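Local structure of listeria nuclear targeted protein A (Listeria monocytogenes serovar 1/2a, 2XL4) at residues D40-E45 with V166-L171; A46-S51 with G79-Y84; K108-E113 with N155-A160; A35-D40 with Q86-I91. The protein relieves repression of interferon-stimulated genes in the host cell by blocking recruitment of the chromatin factor BAHD1 to them, after secretion by the bacterium and entry into the nucleus. The protein carries 1 engineered substitution. All coordinates share one frame; numbering follows the deposited sequence.

Interaction 1: residues D40-E45 with V166-L171; sequences DLAEFE and VGYELL
Ala-42 and Tyr-168 are nearest neighbours across the contact (CA to CA 8.3 Å), as are Glu-45 and Leu-171 (CA to CA 7.2 Å), so that the irregular chain 166-171 follows helix 40-45 in the same direction. The polar centre is the Glu-45 carboxylate. Its OE1 takes two bonds: the Leu-171 N-H enters on the syn side, N to OE1 2.8 Å and fairly straight at 154°, while the hydroxyl of Tyr-168 gives its proton from the anti side, OH to OE1 2.7 Å, lying 20° out of the carboxylate plane. A longer, weak bond from Leu-171 N reaches OE2. Between them these donors occupy both sides of OE1 and should limit rotation of the carboxylate. This links helix 31-59 of the four-helical up-and-down bundle to the segment that follows helix 146-163, whose Gln-158 in turn binds the main chain at Tyr-168 and Leu-170. A chi1 of -174° swings the Tyr-168 ring out from its own backbone, and its hydroxyl thereby meets Glu-45. Leu-41 CB lies over one ring face, 4.1 Å from the centroid in a CH-pi contact, and Leu-41 CD1 touches Tyr-168 CD1 at 3.6 Å. Ala-42 CB touches Tyr-168 CE2 at 3.9 Å, on the same side of the ring as Leu-41. Leu-171 closes over Glu-45 OE1 with its CG at 3.3 Å.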
# COMPACT_ATOMS: atom_id res chain seq x y z
N ASP A 40 -0.39 6.59 -9.49
CA ASP A 40 -1.07 5.96 -8.36
C ASP A 40 -0.14 5.56 -7.23
O ASP A 40 -0.43 5.88 -6.06
CB ASP A 40 -1.92 4.81 -8.83
CG ASP A 40 -3.25 5.26 -9.31
OD1 ASP A 40 -3.50 6.50 -9.35
OD2 ASP A 40 -4.07 4.38 -9.63
N LEU A 41 0.96 4.90 -7.55
CA LEU A 41 1.97 4.66 -6.54
C LEU A 41 2.26 5.91 -5.76
O LEU A 41 2.22 5.89 -4.53
CB LEU A 41 3.26 4.16 -7.15
CG LEU A 41 3.19 2.78 -7.75
CD1 LEU A 41 4.60 2.33 -8.01
CD2 LEU A 41 2.49 1.83 -6.82
N ALA A 42 2.54 7.01 -6.47
CA ALA A 42 3.01 8.22 -5.80
C ALA A 42 1.93 8.69 -4.90
O ALA A 42 2.21 9.17 -3.82
CB ALA A 42 3.40 9.37 -6.80
N GLU A 43 0.68 8.63 -5.34
CA GLU A 43 -0.35 9.20 -4.47
C GLU A 43 -0.52 8.31 -3.21
O GLU A 43 -0.91 8.81 -2.16
CB GLU A 43 -1.67 9.28 -5.19
CG GLU A 43 -1.83 10.47 -6.11
CD GLU A 43 -1.37 11.72 -5.46
OE1 GLU A 43 -1.88 12.04 -4.35
OE2 GLU A 43 -0.44 12.33 -6.02
N PHE A 44 -0.29 7.01 -3.41
CA PHE A 44 -0.55 5.99 -2.42
C PHE A 44 0.51 6.15 -1.31
O PHE A 44 0.16 6.15 -0.14
CB PHE A 44 -0.48 4.63 -3.12
CG PHE A 44 -0.58 3.45 -2.20
CD1 PHE A 44 -1.76 2.71 -2.10
CD2 PHE A 44 0.51 3.06 -1.44
CE1 PHE A 44 -1.84 1.60 -1.22
CE2 PHE A 44 0.43 1.99 -0.54
CZ PHE A 44 -0.74 1.25 -0.45
N GLU A 45 1.78 6.34 -1.71
CA GLU A 45 2.84 6.63 -0.76
C GLU A 45 2.61 7.96 -0.08
O GLU A 45 2.81 8.07 1.11
CB GLU A 45 4.24 6.61 -1.42
CG GLU A 45 4.61 5.25 -2.08
CD GLU A 45 6.09 4.99 -2.06
OE1 GLU A 45 6.86 5.73 -2.70
OE2 GLU A 45 6.49 4.04 -1.36
N VAL A 166 9.10 1.52 -15.49
CA VAL A 166 8.43 2.60 -14.79
C VAL A 166 9.46 3.16 -13.86
O VAL A 166 9.90 2.48 -12.87
CB VAL A 166 7.23 2.11 -13.99
CG1 VAL A 166 6.53 3.24 -13.33
CG2 VAL A 166 6.30 1.33 -14.89
N GLY A 167 9.87 4.39 -14.16
CA GLY A 167 10.98 5.02 -13.44
C GLY A 167 10.40 5.62 -12.19
O GLY A 167 10.28 6.83 -12.10
N TYR A 168 9.98 4.76 -11.26
CA TYR A 168 9.49 5.19 -9.96
C TYR A 168 10.33 4.57 -8.89
O TYR A 168 10.44 3.34 -8.81
CB TYR A 168 8.00 4.83 -9.73
CG TYR A 168 7.45 5.42 -8.43
CD1 TYR A 168 7.25 4.63 -7.30
CD2 TYR A 168 7.15 6.78 -8.34
CE1 TYR A 168 6.73 5.19 -6.10
CE2 TYR A 168 6.66 7.35 -7.16
CZ TYR A 168 6.46 6.54 -6.05
OH TYR A 168 5.99 7.11 -4.90
N GLU A 169 10.89 5.45 -8.06
CA GLU A 169 11.72 5.08 -6.96
C GLU A 169 10.86 5.09 -5.67
O GLU A 169 10.37 6.15 -5.23
CB GLU A 169 12.83 6.11 -6.86
CG GLU A 169 14.22 5.55 -6.69
CD GLU A 169 14.93 6.18 -5.48
OE1 GLU A 169 16.11 5.83 -5.25
OE2 GLU A 169 14.30 7.01 -4.76
N LEU A 170 10.65 3.91 -5.09
CA LEU A 170 9.82 3.83 -3.90
C LEU A 170 10.42 4.66 -2.78
O LEU A 170 11.64 4.72 -2.64
CB LEU A 170 9.63 2.40 -3.46
CG LEU A 170 8.82 1.54 -4.43
CD1 LEU A 170 9.03 0.07 -4.13
CD2 LEU A 170 7.31 1.88 -4.46
N LEU A 171 9.56 5.30 -2.00
CA LEU A 171 10.06 6.18 -0.97
C LEU A 171 11.02 5.44 -0.04
O LEU A 171 12.05 5.99 0.37
CB LEU A 171 8.90 6.85 -0.19
CG LEU A 171 8.30 8.09 -0.88
CD1 LEU A 171 7.21 8.74 -0.00
CD2 LEU A 171 9.39 9.13 -1.27

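Interaction 2: residues A46-S51 with G79-Y84; sequences ARELSS and GTMKRY
Arg-47 makes apolar contacts with Thr-80, Met-81 and Tyr-84 through the methylene part of its side chain. Its CB lies 3.6 Å from CG of Met-81, a selenomethionine, and its CD is 3.8 Å from Thr-80 CG2, the methyl that is turned toward it. Arg-47 CG, set by chi1 (-63°), lies at the edge of the Tyr-84 ring, 4.0 Å from CE2. Farther along, the Met-81 CE methyl reaches Glu-48 CG at 4.0 Å, crossing it obliquely.

Among polar groups, bends at chi2 and chi3 bring Arg-47 NH1 back to within 3.1 Å of Tyr-84 OH. The hydroxyl lies near the guanidinium plane, at its edge, and the guanidinium and ring planes are 51° apart. NH1 also forms a salt bridge with Glu-43, the tyrosine hydroxyl has a weak hydrogen bond to a bound glycerol, and the hydroxyl of Thr-80 is bonded to the carbonyl of Gln-76. Within helix 46-51, Ser-51 OG binds Arg-47 O at 3.0 Å, from the face of the carbonyl opposite to that used by Ser-51 N.

The axes of segments 46-51 and 79-84 approach to 10.1 Å with their directions 162° from each other, the nearly antiparallel pairing of neighbouring helices 31-59 and 67-89 in a four-helical up-and-down bundle.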
# COMPACT_ATOMS: atom_id res chain seq x y z
N ALA A 46 2.20 8.99 -0.81
CA ALA A 46 1.89 10.22 -0.09
C ALA A 46 0.82 9.96 0.99
O ALA A 46 0.91 10.51 2.05
CB ALA A 46 1.42 11.36 -1.10
N ARG A 47 -0.20 9.15 0.73
CA ARG A 47 -1.25 8.93 1.75
C ARG A 47 -0.68 8.15 2.94
O ARG A 47 -1.04 8.34 4.12
CB ARG A 47 -2.46 8.18 1.18
CG ARG A 47 -3.26 8.89 0.05
CD ARG A 47 -4.17 10.00 0.57
NE ARG A 47 -3.46 11.25 0.41
CZ ARG A 47 -3.30 11.86 -0.78
NH1 ARG A 47 -3.86 11.35 -1.89
NH2 ARG A 47 -2.58 12.98 -0.83
N GLU A 48 0.27 7.28 2.62
CA GLU A 48 0.93 6.52 3.64
C GLU A 48 1.64 7.52 4.57
O GLU A 48 1.58 7.41 5.81
CB GLU A 48 1.87 5.56 2.96
CG GLU A 48 2.06 4.26 3.63
CD GLU A 48 3.08 4.35 4.77
OE1 GLU A 48 3.05 3.44 5.65
OE2 GLU A 48 3.90 5.31 4.76
N LEU A 49 2.20 8.56 3.96
CA LEU A 49 2.98 9.52 4.71
C LEU A 49 2.10 10.39 5.59
O LEU A 49 2.37 10.53 6.76
CB LEU A 49 3.86 10.36 3.79
CG LEU A 49 5.26 9.92 3.38
CD1 LEU A 49 6.01 11.21 3.05
CD2 LEU A 49 6.02 9.13 4.43
N SER A 50 1.01 10.90 5.05
CA SER A 50 0.01 11.59 5.89
C SER A 50 -0.58 10.75 7.04
O SER A 50 -0.86 11.29 8.05
CB SER A 50 -1.15 12.12 5.04
OG SER A 50 -0.58 12.61 3.84
N SER A 51 -0.80 9.47 6.85
CA SER A 51 -1.35 8.62 7.91
C SER A 51 -0.39 8.59 9.08
O SER A 51 -0.79 8.77 10.22
CB SER A 51 -1.55 7.18 7.42
OG SER A 51 -2.58 7.16 6.47
N GLY A 79 -9.38 4.49 2.67
CA GLY A 79 -10.25 4.31 1.48
C GLY A 79 -9.57 4.83 0.20
O GLY A 79 -9.52 4.14 -0.83
N THR A 80 -9.02 6.05 0.28
CA THR A 80 -8.19 6.57 -0.79
C THR A 80 -7.09 5.55 -1.17
O THR A 80 -6.96 5.16 -2.35
CB THR A 80 -7.65 7.94 -0.43
OG1 THR A 80 -8.76 8.75 -0.01
CG2 THR A 80 -6.96 8.61 -1.63
N MSE A 81 -6.33 5.06 -0.18
CA MSE A 81 -5.30 4.06 -0.46
C MSE A 81 -5.83 2.82 -1.13
O MSE A 81 -5.21 2.34 -2.06
CB MSE A 81 -4.53 3.69 0.78
CG MSE A 81 -3.59 4.81 1.23
SE MSE A 81 -2.72 4.48 2.98
CE MSE A 81 -1.59 3.04 2.38
N LYS A 82 -6.98 2.32 -0.68
CA LYS A 82 -7.63 1.19 -1.32
C LYS A 82 -8.08 1.42 -2.77
O LYS A 82 -8.00 0.50 -3.57
CB LYS A 82 -8.84 0.76 -0.49
CG LYS A 82 -8.52 -0.26 0.62
CD LYS A 82 -9.64 -0.25 1.69
CE LYS A 82 -9.41 -1.29 2.81
NZ LYS A 82 -10.70 -1.45 3.57
N ARG A 83 -8.57 2.62 -3.07
CA ARG A 83 -8.93 3.01 -4.45
C ARG A 83 -7.71 2.92 -5.35
O ARG A 83 -7.75 2.26 -6.39
CB ARG A 83 -9.35 4.48 -4.49
CG ARG A 83 -10.83 4.83 -4.42
CD ARG A 83 -10.95 6.34 -4.74
NE ARG A 83 -10.27 6.70 -6.01
CZ ARG A 83 -9.69 7.88 -6.29
NH1 ARG A 83 -9.64 8.86 -5.38
NH2 ARG A 83 -9.14 8.09 -7.51
N TYR A 84 -6.60 3.55 -4.94
CA TYR A 84 -5.38 3.47 -5.77
C TYR A 84 -4.99 2.08 -5.97
O TYR A 84 -4.67 1.70 -7.11
CB TYR A 84 -4.19 4.23 -5.21
CG TYR A 84 -4.45 5.69 -4.98
CD1 TYR A 84 -5.25 6.44 -5.86
CD2 TYR A 84 -3.90 6.34 -3.88
CE1 TYR A 84 -5.49 7.81 -5.64
CE2 TYR A 84 -4.12 7.70 -3.65
CZ TYR A 84 -4.92 8.43 -4.52
OH TYR A 84 -5.09 9.77 -4.23

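Interaction 3: residues K108-E113 with N155-A160; sequences KKIFKE and NKLQTA
Ile-110 packs against helix 155-160, meeting Lys-156, Leu-157 and Ala-160 with different branches. Its CD1 presses on Lys-156 CB at 3.3 Å, tighter than a usual carbon contact, while the lysine chain, extended beyond CG, crosses the isoleucine at about a right angle and carries its amine away from the interface. On the other branch, CG2 touches Leu-157 CD2 at 3.8 Å and Ala-160 CB at 4.2 Å. This division follows from the first torsion (chi1 -158°), which sets CG1 opposite the backbone N and places CG2 between N and the carbonyl carbon. Phe-111 adds its CB, 4.2 Å from Leu-157 CD2, and then turns its ring away toward helix 67-89, where it packs on Ile-88 and Leu-89.

No hydrogen bond spans the two segments. Behind the first shell, Phe-107 packs on both Leu-157 and Ala-160, and Trp-114 and Leu-170 close round Leu-157. The backbones come nearest at Ile-110 and Leu-157, whose CA atoms are 5.9 Å apart.

The axes of segments 108-113 and 155-160 pass 9.2 Å from each other with their directions 139° apart, a distinctly tilted and only roughly antiparallel crossing of helices 102-129 and 146-163 within the four-helical up-and-down bundle fold of this family.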
# COMPACT_ATOMS: atom_id res chain seq x y z
N LYS A 108 2.35 -7.68 -10.61
CA LYS A 108 1.05 -7.80 -9.99
C LYS A 108 1.21 -8.45 -8.57
O LYS A 108 0.98 -7.80 -7.56
CB LYS A 108 0.06 -8.53 -10.90
CG LYS A 108 -1.37 -8.69 -10.34
CD LYS A 108 -1.56 -10.08 -9.72
CE LYS A 108 -3.01 -10.47 -9.62
NZ LYS A 108 -3.68 -10.63 -10.95
N LYS A 109 1.64 -9.71 -8.52
CA LYS A 109 1.78 -10.42 -7.26
C LYS A 109 2.41 -9.56 -6.12
O LYS A 109 1.76 -9.33 -5.09
CB LYS A 109 2.54 -11.72 -7.49
CG LYS A 109 2.48 -12.72 -6.33
CD LYS A 109 3.44 -13.95 -6.59
CE LYS A 109 4.18 -14.33 -5.29
NZ LYS A 109 5.56 -14.84 -5.56
N ILE A 110 3.64 -9.07 -6.34
CA ILE A 110 4.34 -8.22 -5.36
C ILE A 110 3.63 -6.90 -4.97
O ILE A 110 3.66 -6.54 -3.81
CB ILE A 110 5.83 -7.96 -5.76
CG1 ILE A 110 6.65 -7.57 -4.53
CG2 ILE A 110 5.97 -6.84 -6.79
CD1 ILE A 110 7.39 -8.76 -3.90
N PHE A 111 2.98 -6.19 -5.90
CA PHE A 111 2.26 -4.94 -5.53
C PHE A 111 1.00 -5.23 -4.72
O PHE A 111 0.56 -4.41 -3.89
CB PHE A 111 1.92 -4.07 -6.74
CG PHE A 111 0.87 -3.02 -6.44
CD1 PHE A 111 1.21 -1.83 -5.81
CD2 PHE A 111 -0.47 -3.23 -6.78
CE1 PHE A 111 0.22 -0.86 -5.50
CE2 PHE A 111 -1.44 -2.31 -6.49
CZ PHE A 111 -1.11 -1.10 -5.86
N LYS A 112 0.39 -6.38 -4.96
CA LYS A 112 -0.73 -6.82 -4.14
C LYS A 112 -0.27 -7.09 -2.70
O LYS A 112 -0.92 -6.65 -1.78
CB LYS A 112 -1.33 -8.10 -4.71
CG LYS A 112 -2.81 -8.29 -4.35
CD LYS A 112 -3.11 -9.80 -4.48
CE LYS A 112 -4.58 -10.13 -4.67
NZ LYS A 112 -4.84 -11.28 -3.75
N GLU A 113 0.83 -7.80 -2.51
CA GLU A 113 1.32 -8.08 -1.15
C GLU A 113 1.88 -6.83 -0.47
O GLU A 113 1.72 -6.63 0.71
CB GLU A 113 2.42 -9.12 -1.19
CG GLU A 113 1.92 -10.53 -1.42
CD GLU A 113 3.04 -11.45 -1.83
OE1 GLU A 113 4.24 -11.11 -1.61
OE2 GLU A 113 2.71 -12.52 -2.37
N ASN A 155 11.82 -4.38 -1.85
CA ASN A 155 12.93 -4.60 -2.75
C ASN A 155 12.50 -5.21 -4.07
O ASN A 155 12.92 -4.75 -5.12
CB ASN A 155 13.98 -5.50 -2.13
CG ASN A 155 14.95 -4.72 -1.30
OD1 ASN A 155 15.01 -3.50 -1.41
ND2 ASN A 155 15.70 -5.41 -0.44
N LYS A 156 11.67 -6.25 -4.00
CA LYS A 156 11.12 -6.85 -5.20
C LYS A 156 10.08 -5.98 -5.90
O LYS A 156 9.80 -6.20 -7.08
CB LYS A 156 10.54 -8.22 -4.87
CG LYS A 156 11.58 -9.22 -4.30
CD LYS A 156 10.94 -10.56 -3.83
CE LYS A 156 12.05 -11.62 -3.62
NZ LYS A 156 11.47 -12.98 -3.52
N LEU A 157 9.47 -5.02 -5.21
CA LEU A 157 8.57 -4.13 -5.94
C LEU A 157 9.41 -3.20 -6.80
O LEU A 157 9.10 -3.00 -7.97
CB LEU A 157 7.68 -3.29 -5.04
CG LEU A 157 6.24 -2.98 -5.51
CD1 LEU A 157 5.79 -1.65 -4.91
CD2 LEU A 157 6.00 -3.00 -7.01
N GLN A 158 10.47 -2.66 -6.21
CA GLN A 158 11.38 -1.81 -6.93
C GLN A 158 11.86 -2.53 -8.16
O GLN A 158 11.77 -2.00 -9.26
CB GLN A 158 12.57 -1.42 -6.09
CG GLN A 158 13.33 -0.22 -6.66
CD GLN A 158 12.41 0.94 -6.89
OE1 GLN A 158 11.93 1.58 -5.92
NE2 GLN A 158 12.13 1.24 -8.18
N THR A 159 12.32 -3.75 -8.00
CA THR A 159 12.93 -4.38 -9.15
C THR A 159 11.85 -4.63 -10.20
O THR A 159 12.10 -4.39 -11.37
CB THR A 159 13.72 -5.67 -8.80
OG1 THR A 159 12.82 -6.75 -8.79
CG2 THR A 159 14.45 -5.57 -7.46
N ALA A 160 10.65 -5.09 -9.81
CA ALA A 160 9.54 -5.28 -10.79
C ALA A 160 9.16 -3.99 -11.59
O ALA A 160 8.84 -4.05 -12.78
CB ALA A 160 8.30 -5.82 -10.12

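Interaction 4: residues A35-D40 with Q86-I91; sequences ALIKAD and QEILSI
The start of helix 31-59 lies beside the end of helix 67-89 in an antiparallel pair, and here Ile-37 and Ile-88 bring the backbones closest, CA to CA 6.0 Å. The apolar part is a cluster of branched side chains. Ile-91 reaches in with its CD1 to Ile-37 CG1 at 3.5 Å, a tight carbon contact. Ile-88 CG2 meets the same CG1 at 4.1 Å, the two side chains crossing at about a right angle. With chi1 at -67° and chi2 anti (-175°), Ile-88 extends CD1 to Asp-40 CB at 3.7 Å, while CG2 faces Ile-37. Leu-36 and Ile-91 lie alongside, pointing opposite ways, Leu-36 CD2 to Ile-91 CG1 4.1 Å.

In the four-helical up-and-down bundle this is where the second helix ends: helical backbone torsions stop at Ser-90, and Ile-91 takes the N-cap position of the short helix 92-95. Phe-107 of helix 102-129 packs on both Ile-37 and Ile-88.

Along the other border two acids meet. Asp-40 OD2 and Glu-87 OE1 are 3.0 Å apart, two acceptors without a hydrogen bond assigned between them, and their carboxylate planes are turned 74° from each other. Such closeness would be expected to raise the affinity of one of them for a proton, although Arg-83 offsets part of the charge through a salt bridge to Glu-87 OE2. The Leu-36 CD1 methyl, 3.3 Å from Glu-87 OE1, abuts this pair from the apolar side.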
# COMPACT_ATOMS: atom_id res chain seq x y z
N ALA A 35 1.55 5.01 -16.98
CA ALA A 35 1.38 6.34 -16.43
C ALA A 35 0.46 6.27 -15.19
O ALA A 35 0.70 6.93 -14.18
CB ALA A 35 0.77 7.27 -17.45
N LEU A 36 -0.58 5.46 -15.28
CA LEU A 36 -1.54 5.43 -14.23
C LEU A 36 -0.88 4.76 -13.01
O LEU A 36 -0.97 5.28 -11.91
CB LEU A 36 -2.82 4.72 -14.68
CG LEU A 36 -3.86 4.35 -13.62
CD1 LEU A 36 -4.42 5.64 -12.99
CD2 LEU A 36 -4.97 3.53 -14.21
N ILE A 37 -0.18 3.67 -13.24
CA ILE A 37 0.57 3.03 -12.17
C ILE A 37 1.51 4.00 -11.43
O ILE A 37 1.46 4.12 -10.18
CB ILE A 37 1.34 1.80 -12.71
CG1 ILE A 37 0.35 0.67 -13.00
CG2 ILE A 37 2.46 1.36 -11.75
CD1 ILE A 37 0.98 -0.49 -13.84
N LYS A 38 2.35 4.68 -12.19
CA LYS A 38 3.31 5.60 -11.63
C LYS A 38 2.65 6.74 -10.83
O LYS A 38 3.14 7.13 -9.74
CB LYS A 38 4.12 6.16 -12.77
CG LYS A 38 5.37 6.89 -12.42
CD LYS A 38 6.08 7.25 -13.72
CE LYS A 38 7.55 7.35 -13.56
NZ LYS A 38 7.92 8.74 -13.44
N ALA A 39 1.54 7.25 -11.36
CA ALA A 39 0.80 8.32 -10.70
C ALA A 39 0.19 7.79 -9.40
O ALA A 39 0.15 8.49 -8.38
CB ALA A 39 -0.35 8.81 -11.62
N ASP A 40 -0.39 6.59 -9.49
CA ASP A 40 -1.07 5.96 -8.36
C ASP A 40 -0.14 5.56 -7.23
O ASP A 40 -0.43 5.88 -6.06
CB ASP A 40 -1.92 4.81 -8.83
CG ASP A 40 -3.25 5.26 -9.31
OD1 ASP A 40 -3.50 6.50 -9.35
OD2 ASP A 40 -4.07 4.38 -9.63
N GLN A 86 -6.90 -0.58 -5.99
CA GLN A 86 -7.86 -1.21 -6.91
C GLN A 86 -7.76 -0.62 -8.35
O GLN A 86 -7.95 -1.33 -9.33
CB GLN A 86 -9.31 -1.06 -6.42
CG GLN A 86 -9.63 -1.55 -5.01
CD GLN A 86 -9.04 -2.91 -4.69
OE1 GLN A 86 -8.31 -3.05 -3.71
NE2 GLN A 86 -9.33 -3.92 -5.51
N GLU A 87 -7.48 0.68 -8.47
CA GLU A 87 -7.26 1.22 -9.80
C GLU A 87 -6.14 0.43 -10.40
O GLU A 87 -6.27 -0.09 -11.49
CB GLU A 87 -6.87 2.68 -9.79
CG GLU A 87 -7.95 3.67 -9.48
CD GLU A 87 -7.45 5.13 -9.67
OE1 GLU A 87 -6.67 5.38 -10.64
OE2 GLU A 87 -7.82 6.02 -8.85
N ILE A 88 -5.04 0.29 -9.69
CA ILE A 88 -3.93 -0.46 -10.27
C ILE A 88 -4.25 -1.93 -10.55
O ILE A 88 -3.98 -2.43 -11.66
CB ILE A 88 -2.66 -0.36 -9.44
CG1 ILE A 88 -2.14 1.07 -9.49
CG2 ILE A 88 -1.60 -1.27 -10.01
CD1 ILE A 88 -0.83 1.23 -8.80
N LEU A 89 -4.79 -2.62 -9.55
CA LEU A 89 -5.12 -4.05 -9.66
C LEU A 89 -6.11 -4.31 -10.76
O LEU A 89 -6.19 -5.42 -11.26
CB LEU A 89 -5.68 -4.61 -8.34
CG LEU A 89 -4.67 -4.82 -7.17
CD1 LEU A 89 -5.39 -5.53 -5.98
CD2 LEU A 89 -3.38 -5.59 -7.59
N SER A 90 -6.86 -3.30 -11.15
CA SER A 90 -7.89 -3.51 -12.13
C SER A 90 -7.55 -3.00 -13.56
O SER A 90 -8.42 -2.86 -14.40
CB SER A 90 -9.18 -2.93 -11.60
OG SER A 90 -9.25 -1.57 -11.97
N ILE A 91 -6.27 -2.72 -13.83
CA ILE A 91 -5.79 -2.47 -15.18
C ILE A 91 -5.86 -3.81 -15.94
O ILE A 91 -5.51 -4.88 -15.41
CB ILE A 91 -4.33 -1.93 -15.17
CG1 ILE A 91 -4.25 -0.53 -14.57
CG2 ILE A 91 -3.72 -1.94 -16.56
CD1 ILE A 91 -2.81 -0.15 -14.24

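In the fold
Helix 31-59 unites three of the contacts: interactions 4, 1 and 2 follow one another along it, and interactions 4 and 1 share Asp-40. Interactions 2 and 4 lie about 13 Å apart (centres) on the same pair of helices; glycerol, probably from crystallisation, lies about 3 Å from the Tyr-84 side chain of interaction 2 and about 4 Å from that of Asp-40 in interaction 4. Phe-44 CZ, 3.4 Å from Met-81 CE, ties interaction 1 to interaction 2. Interaction 3 joins interaction 1 through Gln-158, whose NE2 is 2.8 Å from Tyr-168 O, and interaction 4 through Phe-111 CE2, 3.7 Å from Ile-88 CG2. Interactions 2 and 3 do not touch.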